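Local coordinates for CHAD domain protein (Streptomyces chartreusis, PDB 6RN5) that probably binds polyphosphate through its all-helical CHAD fold and also binds copper ions, as a member of the phosin family, at residues 113-118 with 349-354; 107-112 with 178-183; 276-281 with 315-320. All blocks are in the same frame, centred on the assembly; numbering follows the deposited sequence.

Contact 1. Residues 113-118 with 349-354; sequences LNALHR and ADQRHE. With CU (copper (II) ion), chain C.
Ala115 and Asp350 mark the closest approach of the backbones, where helix segments 113-118 and 349-354 cross at 109° with their axes 11.2 Å apart. Arg118 and Asp350 reach toward each other tip to tip. The arginine grips the carboxylate end-on, one nitrogen to each oxygen: NH1 of Arg118 lies 2.9 Å from OD1 of Asp350, almost straight at 167°, and NH2 of Arg118 lies 2.7 Å from OD2 of Asp350. Both oxygens are met on their syn sides, the donors lying somewhat out of the carboxylate plane because the two flat groups are turned 36° apart. Asp350 CG, anti to its backbone N, is carried toward helix 82-120. This salt bridge ties helix 82-120 to helix 338-366 of the all-helical CHAD protein. One turn of helix further on, His353 NE2 binds a copper ion at 2.5 Å, and His353 of the second subunit binds the same metal. On its anti side Asp350 OD2 takes a second bond, 2.8 Å from Gln351 NE2, so two donors hold this oxygen. The other end of the amide, Gln351 OE1, takes a bond from Arg111 NH1. A water accepts from Gln351 NE2 at 3.0 Å and, weakly, from Arg118 NH2. Beside the charged pair, Ala115 CB packs 3.7 Å from Gln351 NE2. Glu354 OE2 joins the network through charge alone, at a long 3.9 Å from Arg118 NH2 and well out of the guanidinium plane. An alanine in place of Asp350 would probably leave the Arg118 guanidinium without its close acceptors and freer to turn, with Gln351 NE2 losing a partner.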
loop_
_atom_site.group_PDB
_atom_site.type_symbol
_atom_site.label_atom_id
_atom_site.label_comp_id
_atom_site.label_asym_id
_atom_site.label_seq_id
_atom_site.Cartn_x
_atom_site.Cartn_y
_atom_site.Cartn_z
ATOM N N LEU A 113 -4.108 -9.345 13.778
ATOM C CA LEU A 113 -5.161 -10.279 13.295
ATOM C C LEU A 113 -6.274 -9.582 12.519
ATOM O O LEU A 113 -6.657 -10.052 11.454
ATOM C CB LEU A 113 -5.747 -11.128 14.419
ATOM C CG LEU A 113 -4.665 -12.032 15.053
ATOM C CD1 LEU A 113 -5.204 -12.804 16.259
ATOM C CD2 LEU A 113 -4.070 -13.040 14.069
ATOM N N ASN A 114 -6.735 -8.440 12.998
ATOM C CA ASN A 114 -7.675 -7.620 12.229
ATOM C C ASN A 114 -7.117 -7.301 10.841
ATOM O O ASN A 114 -7.799 -7.502 9.862
ATOM C CB ASN A 114 -8.020 -6.319 12.962
ATOM C CG ASN A 114 -8.922 -6.549 14.152
ATOM O OD1 ASN A 114 -9.690 -7.517 14.195
ATOM N ND2 ASN A 114 -8.809 -5.697 15.134
ATOM N N ALA A 115 -5.862 -6.850 10.766
ATOM C CA ALA A 115 -5.311 -6.427 9.498
ATOM C C ALA A 115 -5.222 -7.586 8.508
ATOM O O ALA A 115 -5.550 -7.417 7.348
ATOM C CB ALA A 115 -3.969 -5.745 9.694
ATOM N N LEU A 116 -4.813 -8.767 8.964
ATOM C CA LEU A 116 -4.758 -9.959 8.099
ATOM C C LEU A 116 -6.118 -10.423 7.519
ATOM O O LEU A 116 -6.194 -10.936 6.378
ATOM C CB LEU A 116 -4.163 -11.148 8.866
ATOM C CG LEU A 116 -2.643 -11.215 9.071
ATOM C CD1 LEU A 116 -2.361 -12.325 10.065
ATOM C CD2 LEU A 116 -1.866 -11.437 7.774
ATOM N N HIS A 117 -7.144 -10.323 8.350
ATOM C CA HIS A 117 -8.508 -10.652 7.966
ATOM C C HIS A 117 -8.912 -9.698 6.856
ATOM O O HIS A 117 -9.351 -10.131 5.788
ATOM C CB HIS A 117 -9.489 -10.536 9.155
ATOM C CG HIS A 117 -9.583 -11.772 10.014
ATOM N ND1 HIS A 117 -9.676 -13.049 9.493
ATOM C CD2 HIS A 117 -9.641 -11.916 11.365
ATOM C CE1 HIS A 117 -9.759 -13.926 10.483
ATOM N NE2 HIS A 117 -9.747 -13.264 11.629
ATOM N N ARG A 118 -8.689 -8.413 7.103
ATOM C CA ARG A 118 -8.924 -7.359 6.112
ATOM C C ARG A 118 -8.152 -7.585 4.816
ATOM O O ARG A 118 -8.715 -7.559 3.710
ATOM C CB ARG A 118 -8.557 -6.017 6.730
ATOM C CG ARG A 118 -8.523 -4.866 5.763
ATOM C CD ARG A 118 -8.576 -3.537 6.485
ATOM N NE ARG A 118 -7.444 -3.305 7.388
ATOM C CZ ARG A 118 -6.183 -3.079 7.007
ATOM N NH1 ARG A 118 -5.847 -3.062 5.710
ATOM N NH2 ARG A 118 -5.247 -2.856 7.934
ATOM N N ALA A 349 3.830 -4.035 5.228
ATOM C CA ALA A 349 3.593 -2.929 4.332
ATOM C C ALA A 349 2.306 -2.188 4.697
ATOM O O ALA A 349 2.276 -0.940 4.798
ATOM C CB ALA A 349 3.520 -3.441 2.890
ATOM N N ASP A 350 1.248 -2.961 4.912
ATOM C CA ASP A 350 0.012 -2.421 5.416
ATOM C C ASP A 350 0.192 -1.518 6.645
ATOM O O ASP A 350 -0.340 -0.394 6.704
ATOM C CB ASP A 350 -0.939 -3.580 5.799
ATOM C CG ASP A 350 -2.279 -3.076 6.238
ATOM O OD1 ASP A 350 -3.012 -2.612 5.342
ATOM O OD2 ASP A 350 -2.583 -3.128 7.451
ATOM N N GLN A 351 0.938 -2.000 7.632
ATOM C CA GLN A 351 1.084 -1.242 8.871
ATOM C C GLN A 351 1.988 -0.024 8.634
ATOM O O GLN A 351 1.786 1.013 9.245
ATOM C CB GLN A 351 1.580 -2.146 10.013
ATOM C CG GLN A 351 0.567 -3.255 10.335
ATOM C CD GLN A 351 -0.707 -2.667 10.889
ATOM O OE1 GLN A 351 -0.675 -2.026 11.953
ATOM N NE2 GLN A 351 -1.820 -2.802 10.134
ATOM N N ARG A 352 2.936 -0.117 7.710
ATOM C CA ARG A 352 3.711 1.070 7.358
ATOM C C ARG A 352 2.843 2.091 6.627
ATOM O O ARG A 352 3.023 3.308 6.801
ATOM C CB ARG A 352 4.930 0.719 6.514
ATOM C CG ARG A 352 5.981 -0.059 7.245
ATOM C CD ARG A 352 6.388 0.614 8.555
ATOM N NE ARG A 352 6.832 2.015 8.452
ATOM C CZ ARG A 352 7.242 2.759 9.486
ATOM N NH1 ARG A 352 7.253 2.277 10.727
ATOM N NH2 ARG A 352 7.657 3.998 9.288
ATOM N N HIS A 353 1.859 1.611 5.855
ATOM C CA HIS A 353 0.877 2.524 5.243
ATOM C C HIS A 353 0.028 3.207 6.294
ATOM O O HIS A 353 -0.284 4.369 6.130
ATOM C CB HIS A 353 0.012 1.846 4.142
ATOM C CG HIS A 353 0.825 1.289 3.015
ATOM N ND1 HIS A 353 2.032 1.840 2.628
ATOM C CD2 HIS A 353 0.629 0.209 2.209
ATOM C CE1 HIS A 353 2.540 1.132 1.629
ATOM N NE2 HIS A 353 1.706 0.144 1.351
ATOM N N GLU A 354 -0.319 2.501 7.364
ATOM C CA GLU A 354 -1.030 3.114 8.494
ATOM C C GLU A 354 -0.127 4.133 9.206
ATOM O O GLU A 354 -0.605 5.127 9.697
ATOM C CB GLU A 354 -1.511 2.075 9.495
ATOM C CG GLU A 354 -2.554 1.093 8.968
ATOM C CD GLU A 354 -3.971 1.688 8.831
ATOM O OE1 GLU A 354 -4.220 2.811 9.328
ATOM O OE2 GLU A 354 -4.851 1.029 8.227
HETATM CU CU CU C . 1.055 -2.022 0.292
HETATM O O HOH W 1 -4.608 -1.825 10.871
#

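Contact 2. Residues 107-112 with 178-183; sequences ARLERL and LLDRQL
An antiparallel helix pair of the CHAD fold brings Leu109 and Leu112 of helix 82-120 against Leu179 and Leu183 of helix 170-198. The local axes run almost exactly antiparallel (176°), 9.9 Å apart, and the backbones come nearest at Leu109 and Leu183. No hydrogen bond links the two segments; leucine side chains do most of the joining. Leu183 points toward the opposite helix, and its CD1 touches both Leu109 CA and Leu112 CD1, each at 3.9 Å. The Leu112 and Leu183 side chains cross at about a right angle, meeting through these CD1 methyls. Leu112 CD1 also faces Leu179 CD2, a looser approach at 4.4 Å.

Leu109 takes a different course. Its CG, anti to the backbone N (chi1 176°), is carried toward the neighbouring helix, and the methyls branching from it lie against the backbone at Asp180, while Leu109 CB stays 4.1 Å from Leu183 CD1. Beside this apolar patch, the aliphatic part of Arg108 adds its CD, 4.2 Å from CD2 of Leu183. Leu347 of helix 338-366 touches both Leu112 and Leu179, and Ala330 of helix 305-331 also meets Leu179, placing this side of the pair against the neighbouring helices. On the Asp180 side, Leu109 CD1 rests 3.6 Å from Asp180 CA, while Leu109 CD2 lies 3.7 Å from the carboxylate oxygen OD1 of Asp180.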
loop_
_atom_site.group_PDB
_atom_site.type_symbol
_atom_site.label_atom_id
_atom_site.label_comp_id
_atom_site.label_asym_id
_atom_site.label_seq_id
_atom_site.Cartn_x
_atom_site.Cartn_y
_atom_site.Cartn_z
ATOM N N ALA A 107 -2.833 -5.701 22.510
ATOM C CA ALA A 107 -3.429 -4.850 21.470
ATOM C C ALA A 107 -2.739 -5.073 20.109
ATOM O O ALA A 107 -3.378 -5.063 19.054
ATOM C CB ALA A 107 -3.343 -3.393 21.870
ATOM N N ARG A 108 -1.422 -5.273 20.140
ATOM C CA ARG A 108 -0.682 -5.542 18.907
ATOM C C ARG A 108 -1.192 -6.821 18.192
ATOM O O ARG A 108 -1.355 -6.846 16.991
ATOM C CB ARG A 108 0.790 -5.625 19.252
ATOM C CG ARG A 108 1.704 -5.776 18.085
ATOM C CD ARG A 108 3.111 -5.572 18.576
ATOM N NE ARG A 108 3.182 -4.276 19.243
ATOM C CZ ARG A 108 3.907 -4.007 20.334
ATOM N NH1 ARG A 108 4.667 -4.930 20.908
ATOM N NH2 ARG A 108 3.882 -2.785 20.835
ATOM N N LEU A 109 -1.456 -7.876 18.931
ATOM C CA LEU A 109 -1.947 -9.101 18.318
ATOM C C LEU A 109 -3.267 -8.843 17.639
ATOM O O LEU A 109 -3.475 -9.178 16.456
ATOM C CB LEU A 109 -2.106 -10.210 19.364
ATOM C CG LEU A 109 -2.718 -11.535 18.880
ATOM C CD1 LEU A 109 -2.021 -12.073 17.627
ATOM C CD2 LEU A 109 -2.687 -12.595 19.973
ATOM N N GLU A 110 -4.167 -8.222 18.384
ATOM C CA GLU A 110 -5.462 -7.849 17.825
ATOM C C GLU A 110 -5.377 -6.995 16.552
ATOM O O GLU A 110 -6.051 -7.272 15.548
ATOM C CB GLU A 110 -6.246 -7.106 18.871
ATOM C CG GLU A 110 -7.540 -6.582 18.311
ATOM C CD GLU A 110 -8.665 -6.662 19.303
ATOM O OE1 GLU A 110 -8.397 -6.398 20.511
ATOM O OE2 GLU A 110 -9.802 -6.980 18.850
ATOM N N ARG A 111 -4.552 -5.958 16.593
ATOM C CA ARG A 111 -4.362 -5.102 15.451
ATOM C C ARG A 111 -3.884 -5.948 14.277
ATOM O O ARG A 111 -4.379 -5.813 13.149
ATOM C CB ARG A 111 -3.334 -4.008 15.801
ATOM C CG ARG A 111 -2.698 -3.310 14.621
ATOM C CD ARG A 111 -1.735 -2.197 15.055
ATOM N NE ARG A 111 -2.480 -0.984 15.362
ATOM C CZ ARG A 111 -2.840 -0.055 14.484
ATOM N NH1 ARG A 111 -2.460 -0.091 13.204
ATOM N NH2 ARG A 111 -3.523 0.977 14.928
ATOM N N LEU A 112 -2.935 -6.849 14.522
ATOM C CA LEU A 112 -2.403 -7.635 13.420
ATOM C C LEU A 112 -3.405 -8.670 12.886
ATOM O O LEU A 112 -3.543 -8.861 11.661
ATOM C CB LEU A 112 -1.085 -8.290 13.818
ATOM C CG LEU A 112 0.102 -7.317 13.982
ATOM C CD1 LEU A 112 1.266 -7.927 14.752
ATOM C CD2 LEU A 112 0.636 -6.773 12.670
ATOM N N LEU A 178 1.127 -17.946 13.676
ATOM C CA LEU A 178 2.497 -17.646 14.110
ATOM C C LEU A 178 2.536 -16.438 15.072
ATOM O O LEU A 178 3.098 -16.501 16.140
ATOM C CB LEU A 178 3.377 -17.404 12.890
ATOM C CG LEU A 178 4.836 -17.077 13.172
ATOM C CD1 LEU A 178 5.523 -18.276 13.797
ATOM C CD2 LEU A 178 5.522 -16.668 11.877
ATOM N N LEU A 179 1.905 -15.350 14.678
ATOM C CA LEU A 179 1.843 -14.160 15.500
ATOM C C LEU A 179 1.033 -14.386 16.790
ATOM O O LEU A 179 1.374 -13.885 17.863
ATOM C CB LEU A 179 1.248 -13.013 14.685
ATOM C CG LEU A 179 2.141 -12.527 13.534
ATOM C CD1 LEU A 179 1.334 -11.703 12.570
ATOM C CD2 LEU A 179 3.323 -11.697 14.024
ATOM N N ASP A 180 -0.074 -15.097 16.686
ATOM C CA ASP A 180 -0.812 -15.462 17.878
ATOM C C ASP A 180 0.076 -16.207 18.900
ATOM O O ASP A 180 0.099 -15.867 20.079
ATOM C CB ASP A 180 -2.012 -16.312 17.464
ATOM C CG ASP A 180 -2.948 -16.627 18.611
ATOM O OD1 ASP A 180 -2.676 -16.322 19.767
ATOM O OD2 ASP A 180 -3.985 -17.208 18.342
ATOM N N ARG A 181 0.836 -17.200 18.433
ATOM C CA ARG A 181 1.778 -17.900 19.289
ATOM C C ARG A 181 2.836 -16.963 19.855
ATOM O O ARG A 181 3.025 -16.903 21.059
ATOM C CB ARG A 181 2.458 -19.072 18.537
ATOM C CG ARG A 181 3.426 -19.888 19.394
ATOM C CD ARG A 181 4.082 -21.069 18.657
ATOM N NE ARG A 181 5.517 -21.165 19.013
ATOM C CZ ARG A 181 6.057 -21.834 20.054
ATOM N NH1 ARG A 181 5.294 -22.545 20.896
ATOM N NH2 ARG A 181 7.398 -21.797 20.249
ATOM N N GLN A 182 3.522 -16.230 18.998
ATOM C CA GLN A 182 4.608 -15.371 19.442
ATOM C C GLN A 182 4.205 -14.240 20.401
ATOM O O GLN A 182 4.824 -14.017 21.422
ATOM C CB GLN A 182 5.346 -14.816 18.239
ATOM C CG GLN A 182 6.181 -15.889 17.519
ATOM C CD GLN A 182 6.992 -15.300 16.368
ATOM O OE1 GLN A 182 6.877 -14.081 16.042
ATOM N NE2 GLN A 182 7.818 -16.151 15.735
ATOM N N LEU A 183 3.158 -13.537 20.048
ATOM C CA LEU A 183 2.672 -12.443 20.870
ATOM C C LEU A 183 1.973 -12.910 22.131
ATOM O O LEU A 183 1.986 -12.210 23.131
ATOM C CB LEU A 183 1.794 -11.527 20.029
ATOM C CG LEU A 183 2.648 -10.746 18.995
ATOM C CD1 LEU A 183 1.778 -10.114 17.916
ATOM C CD2 LEU A 183 3.461 -9.639 19.681
#

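Contact 3. Residues 276-281 with 315-320; sequences PWHQVR and NRHRDA. With SO4 (sulfate ion), chain F.
His278 and His317 meet where helices 274-295 and 305-331, consecutive helices of the CHAD fold, cross at 134° between their N-to-C directions, their local axes 9.9 Å apart. The contact divides into an aromatic cluster and a basic, anion-binding end.

In the cluster, His317 CG is anti to the backbone N, which carries the imidazole toward helix 274-295. Trp277 CB sits over the face of this ring, a CH-pi contact with CB 3.8 Å from the ring centroid. The five-membered ring of Trp277 is nearly parallel to the imidazole, at 16°, but slid aside with little overlap. His278 NE2 comes to the edge of the His317 ring, near its plane, and makes a weak, bent hydrogen bond of 3.0 Å to His317 ND1. The other ring nitrogen, NE2 of His317, is bonded to Arg359 of helix 338-366, which also forms a cation-pi contact with Trp277. Arg318 CG lies over one face of His278, a second CH-pi contact.

Among the polar bonds, Arg281 is extended from CG to NE, and its NE donates to Asn315 OD1 at 2.9 Å, in the plane of the amide carbonyl. Arg318 NE makes a weak hydrogen bond, part of a salt bridge, to Asp319 OD1 in the same helix.

Like charges come together in the remaining pair. The Arg281 and Arg318 guanidiniums lie one over the other, their planes 36° apart, with NH2 of Arg281 3.0 Å from NH2 of Arg318, two donors with no hydrogen bond between them. A sulfate, probably from the crystallisation liquor, bridges them and would probably offset the repulsion; such a basic pair is consistent with polyphosphate binding. Arg281 NH2 reaches sulfate O2 and O3, each at 3.2 Å, while Arg318 NH1 makes a weak bond to O4 at 3.4 Å.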
loop_
_atom_site.group_PDB
_atom_site.type_symbol
_atom_site.label_atom_id
_atom_site.label_comp_id
_atom_site.label_asym_id
_atom_site.label_seq_id
_atom_site.Cartn_x
_atom_site.Cartn_y
_atom_site.Cartn_z
ATOM N N PRO A 276 11.442 11.086 15.411
ATOM C CA PRO A 276 10.896 12.425 15.713
ATOM C C PRO A 276 9.377 12.470 15.990
ATOM O O PRO A 276 8.933 13.244 16.828
ATOM C CB PRO A 276 11.242 13.247 14.466
ATOM C CG PRO A 276 11.957 12.318 13.509
ATOM C CD PRO A 276 12.364 11.088 14.257
ATOM N N TRP A 277 8.605 11.660 15.277
ATOM C CA TRP A 277 7.151 11.522 15.512
ATOM C C TRP A 277 6.801 10.955 16.899
ATOM O O TRP A 277 5.874 11.420 17.581
ATOM C CB TRP A 277 6.542 10.638 14.440
ATOM C CG TRP A 277 6.493 11.330 13.153
ATOM C CD1 TRP A 277 7.451 11.349 12.191
ATOM C CD2 TRP A 277 5.428 12.140 12.668
ATOM N NE1 TRP A 277 7.047 12.111 11.135
ATOM C CE2 TRP A 277 5.808 12.615 11.409
ATOM C CE3 TRP A 277 4.196 12.506 13.178
ATOM C CZ2 TRP A 277 5.003 13.419 10.657
ATOM C CZ3 TRP A 277 3.386 13.310 12.415
ATOM C CH2 TRP A 277 3.788 13.757 11.182
ATOM N N HIS A 278 7.576 9.970 17.313
ATOM C CA HIS A 278 7.386 9.396 18.638
ATOM C C HIS A 278 7.809 10.334 19.730
ATOM O O HIS A 278 7.201 10.333 20.814
ATOM C CB HIS A 278 8.059 8.032 18.762
ATOM C CG HIS A 278 7.412 6.997 17.885
ATOM N ND1 HIS A 278 8.019 5.805 17.543
ATOM C CD2 HIS A 278 6.230 7.020 17.220
ATOM C CE1 HIS A 278 7.221 5.122 16.742
ATOM N NE2 HIS A 278 6.129 5.836 16.526
ATOM N N GLN A 279 8.813 11.162 19.455
ATOM C CA GLN A 279 9.145 12.253 20.391
ATOM C C GLN A 279 8.030 13.298 20.496
ATOM O O GLN A 279 7.660 13.727 21.567
ATOM C CB GLN A 279 10.469 12.913 19.984
ATOM C CG GLN A 279 11.031 13.847 21.043
ATOM C CD GLN A 279 11.126 13.168 22.410
ATOM O OE1 GLN A 279 11.390 11.951 22.511
ATOM N NE2 GLN A 279 10.921 13.946 23.465
ATOM N N VAL A 280 7.482 13.704 19.380
ATOM C CA VAL A 280 6.322 14.550 19.415
ATOM C C VAL A 280 5.149 13.916 20.187
ATOM O O VAL A 280 4.476 14.615 20.931
ATOM C CB VAL A 280 5.943 14.992 18.000
ATOM C CG1 VAL A 280 4.522 15.513 17.903
ATOM C CG2 VAL A 280 6.938 16.057 17.545
ATOM N N ARG A 281 4.933 12.617 20.051
ATOM C CA ARG A 281 3.874 11.928 20.831
ATOM C C ARG A 281 4.122 12.174 22.315
ATOM O O ARG A 281 3.235 12.525 23.058
ATOM C CB ARG A 281 3.912 10.421 20.604
ATOM C CG ARG A 281 2.764 9.644 21.236
ATOM C CD ARG A 281 2.839 8.150 20.920
ATOM N NE ARG A 281 2.060 7.408 21.885
ATOM C CZ ARG A 281 2.555 6.965 23.032
ATOM N NH1 ARG A 281 3.836 7.128 23.328
ATOM N NH2 ARG A 281 1.777 6.324 23.877
ATOM N N ASN A 315 -0.917 7.961 18.625
ATOM C CA ASN A 315 -0.977 6.578 19.150
ATOM C C ASN A 315 -1.090 5.537 18.020
ATOM O O ASN A 315 -0.530 4.457 18.112
ATOM C CB ASN A 315 -2.135 6.371 20.120
ATOM C CG ASN A 315 -1.966 7.103 21.445
ATOM O OD1 ASN A 315 -0.855 7.525 21.848
ATOM N ND2 ASN A 315 -3.081 7.253 22.143
ATOM N N ARG A 316 -1.818 5.847 16.970
ATOM C CA ARG A 316 -1.936 4.920 15.882
ATOM C C ARG A 316 -0.602 4.814 15.191
ATOM O O ARG A 316 -0.196 3.741 14.768
ATOM C CB ARG A 316 -3.067 5.338 14.940
ATOM C CG ARG A 316 -4.433 4.889 15.496
ATOM C CD ARG A 316 -5.549 5.895 15.286
ATOM N NE ARG A 316 -5.696 6.325 13.894
ATOM C CZ ARG A 316 -5.968 7.574 13.489
ATOM N NH1 ARG A 316 -6.107 8.577 14.352
ATOM N NH2 ARG A 316 -6.074 7.827 12.185
ATOM N N HIS A 317 0.094 5.941 15.083
ATOM C CA HIS A 317 1.427 5.971 14.498
ATOM C C HIS A 317 2.354 4.986 15.224
ATOM O O HIS A 317 3.032 4.177 14.636
ATOM C CB HIS A 317 1.966 7.395 14.541
ATOM C CG HIS A 317 3.284 7.570 13.859
ATOM N ND1 HIS A 317 4.441 7.014 14.338
ATOM C CD2 HIS A 317 3.626 8.235 12.737
ATOM C CE1 HIS A 317 5.449 7.343 13.542
ATOM N NE2 HIS A 317 4.986 8.085 12.567
ATOM N N ARG A 318 2.360 5.075 16.526
ATOM C CA ARG A 318 3.204 4.274 17.355
ATOM C C ARG A 318 2.789 2.809 17.287
ATOM O O ARG A 318 3.638 1.949 17.115
ATOM C CB ARG A 318 3.129 4.793 18.795
ATOM C CG ARG A 318 4.213 4.257 19.720
ATOM C CD ARG A 318 3.806 2.991 20.413
ATOM N NE ARG A 318 2.628 3.166 21.260
ATOM C CZ ARG A 318 2.651 3.286 22.590
ATOM N NH1 ARG A 318 3.795 3.271 23.285
ATOM N NH2 ARG A 318 1.504 3.405 23.235
ATOM N N ASP A 319 1.488 2.541 17.405
ATOM C CA ASP A 319 0.981 1.190 17.350
ATOM C C ASP A 319 1.238 0.590 15.981
ATOM O O ASP A 319 1.662 -0.557 15.892
ATOM C CB ASP A 319 -0.543 1.116 17.663
ATOM C CG ASP A 319 -0.873 1.457 19.132
ATOM O OD1 ASP A 319 0.028 1.513 19.996
ATOM O OD2 ASP A 319 -2.049 1.716 19.410
ATOM N N ALA A 320 0.966 1.335 14.911
ATOM C CA ALA A 320 1.208 0.782 13.573
ATOM C C ALA A 320 2.712 0.524 13.357
ATOM O O ALA A 320 3.131 -0.481 12.743
ATOM C CB ALA A 320 0.652 1.718 12.510
HETATM S S SO4 F . 3.016 4.408 26.903
HETATM O O1 SO4 F . 3.160 4.647 28.371
HETATM O O2 SO4 F . 1.609 4.581 26.521
HETATM O O3 SO4 F . 3.873 5.355 26.085
HETATM O O4 SO4 F . 3.362 2.987 26.678
#

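All three contacts are partly buried. The centres of contacts 1 and 2 lie about 21 and 19 Å from the centre of the chain, that of contact 3 about 9 Å. Contacts 1 and 2 share helix 82-120 but differ in chemistry: contact 2 is leucine packing, with Leu112, Leu179 and Leu183 buried, whereas contact 1 is a charged bridge beside a copper site at the subunit interface. Contact 3 combines both characters, burying Trp277 and His317 while its more exposed arginines hold a sulfate. Ala320 of contact 3 packs against Gln351 and Glu354 of contact 1 and against Arg111 of contact 2, where helices 82-120, 305-331 and 338-366 meet.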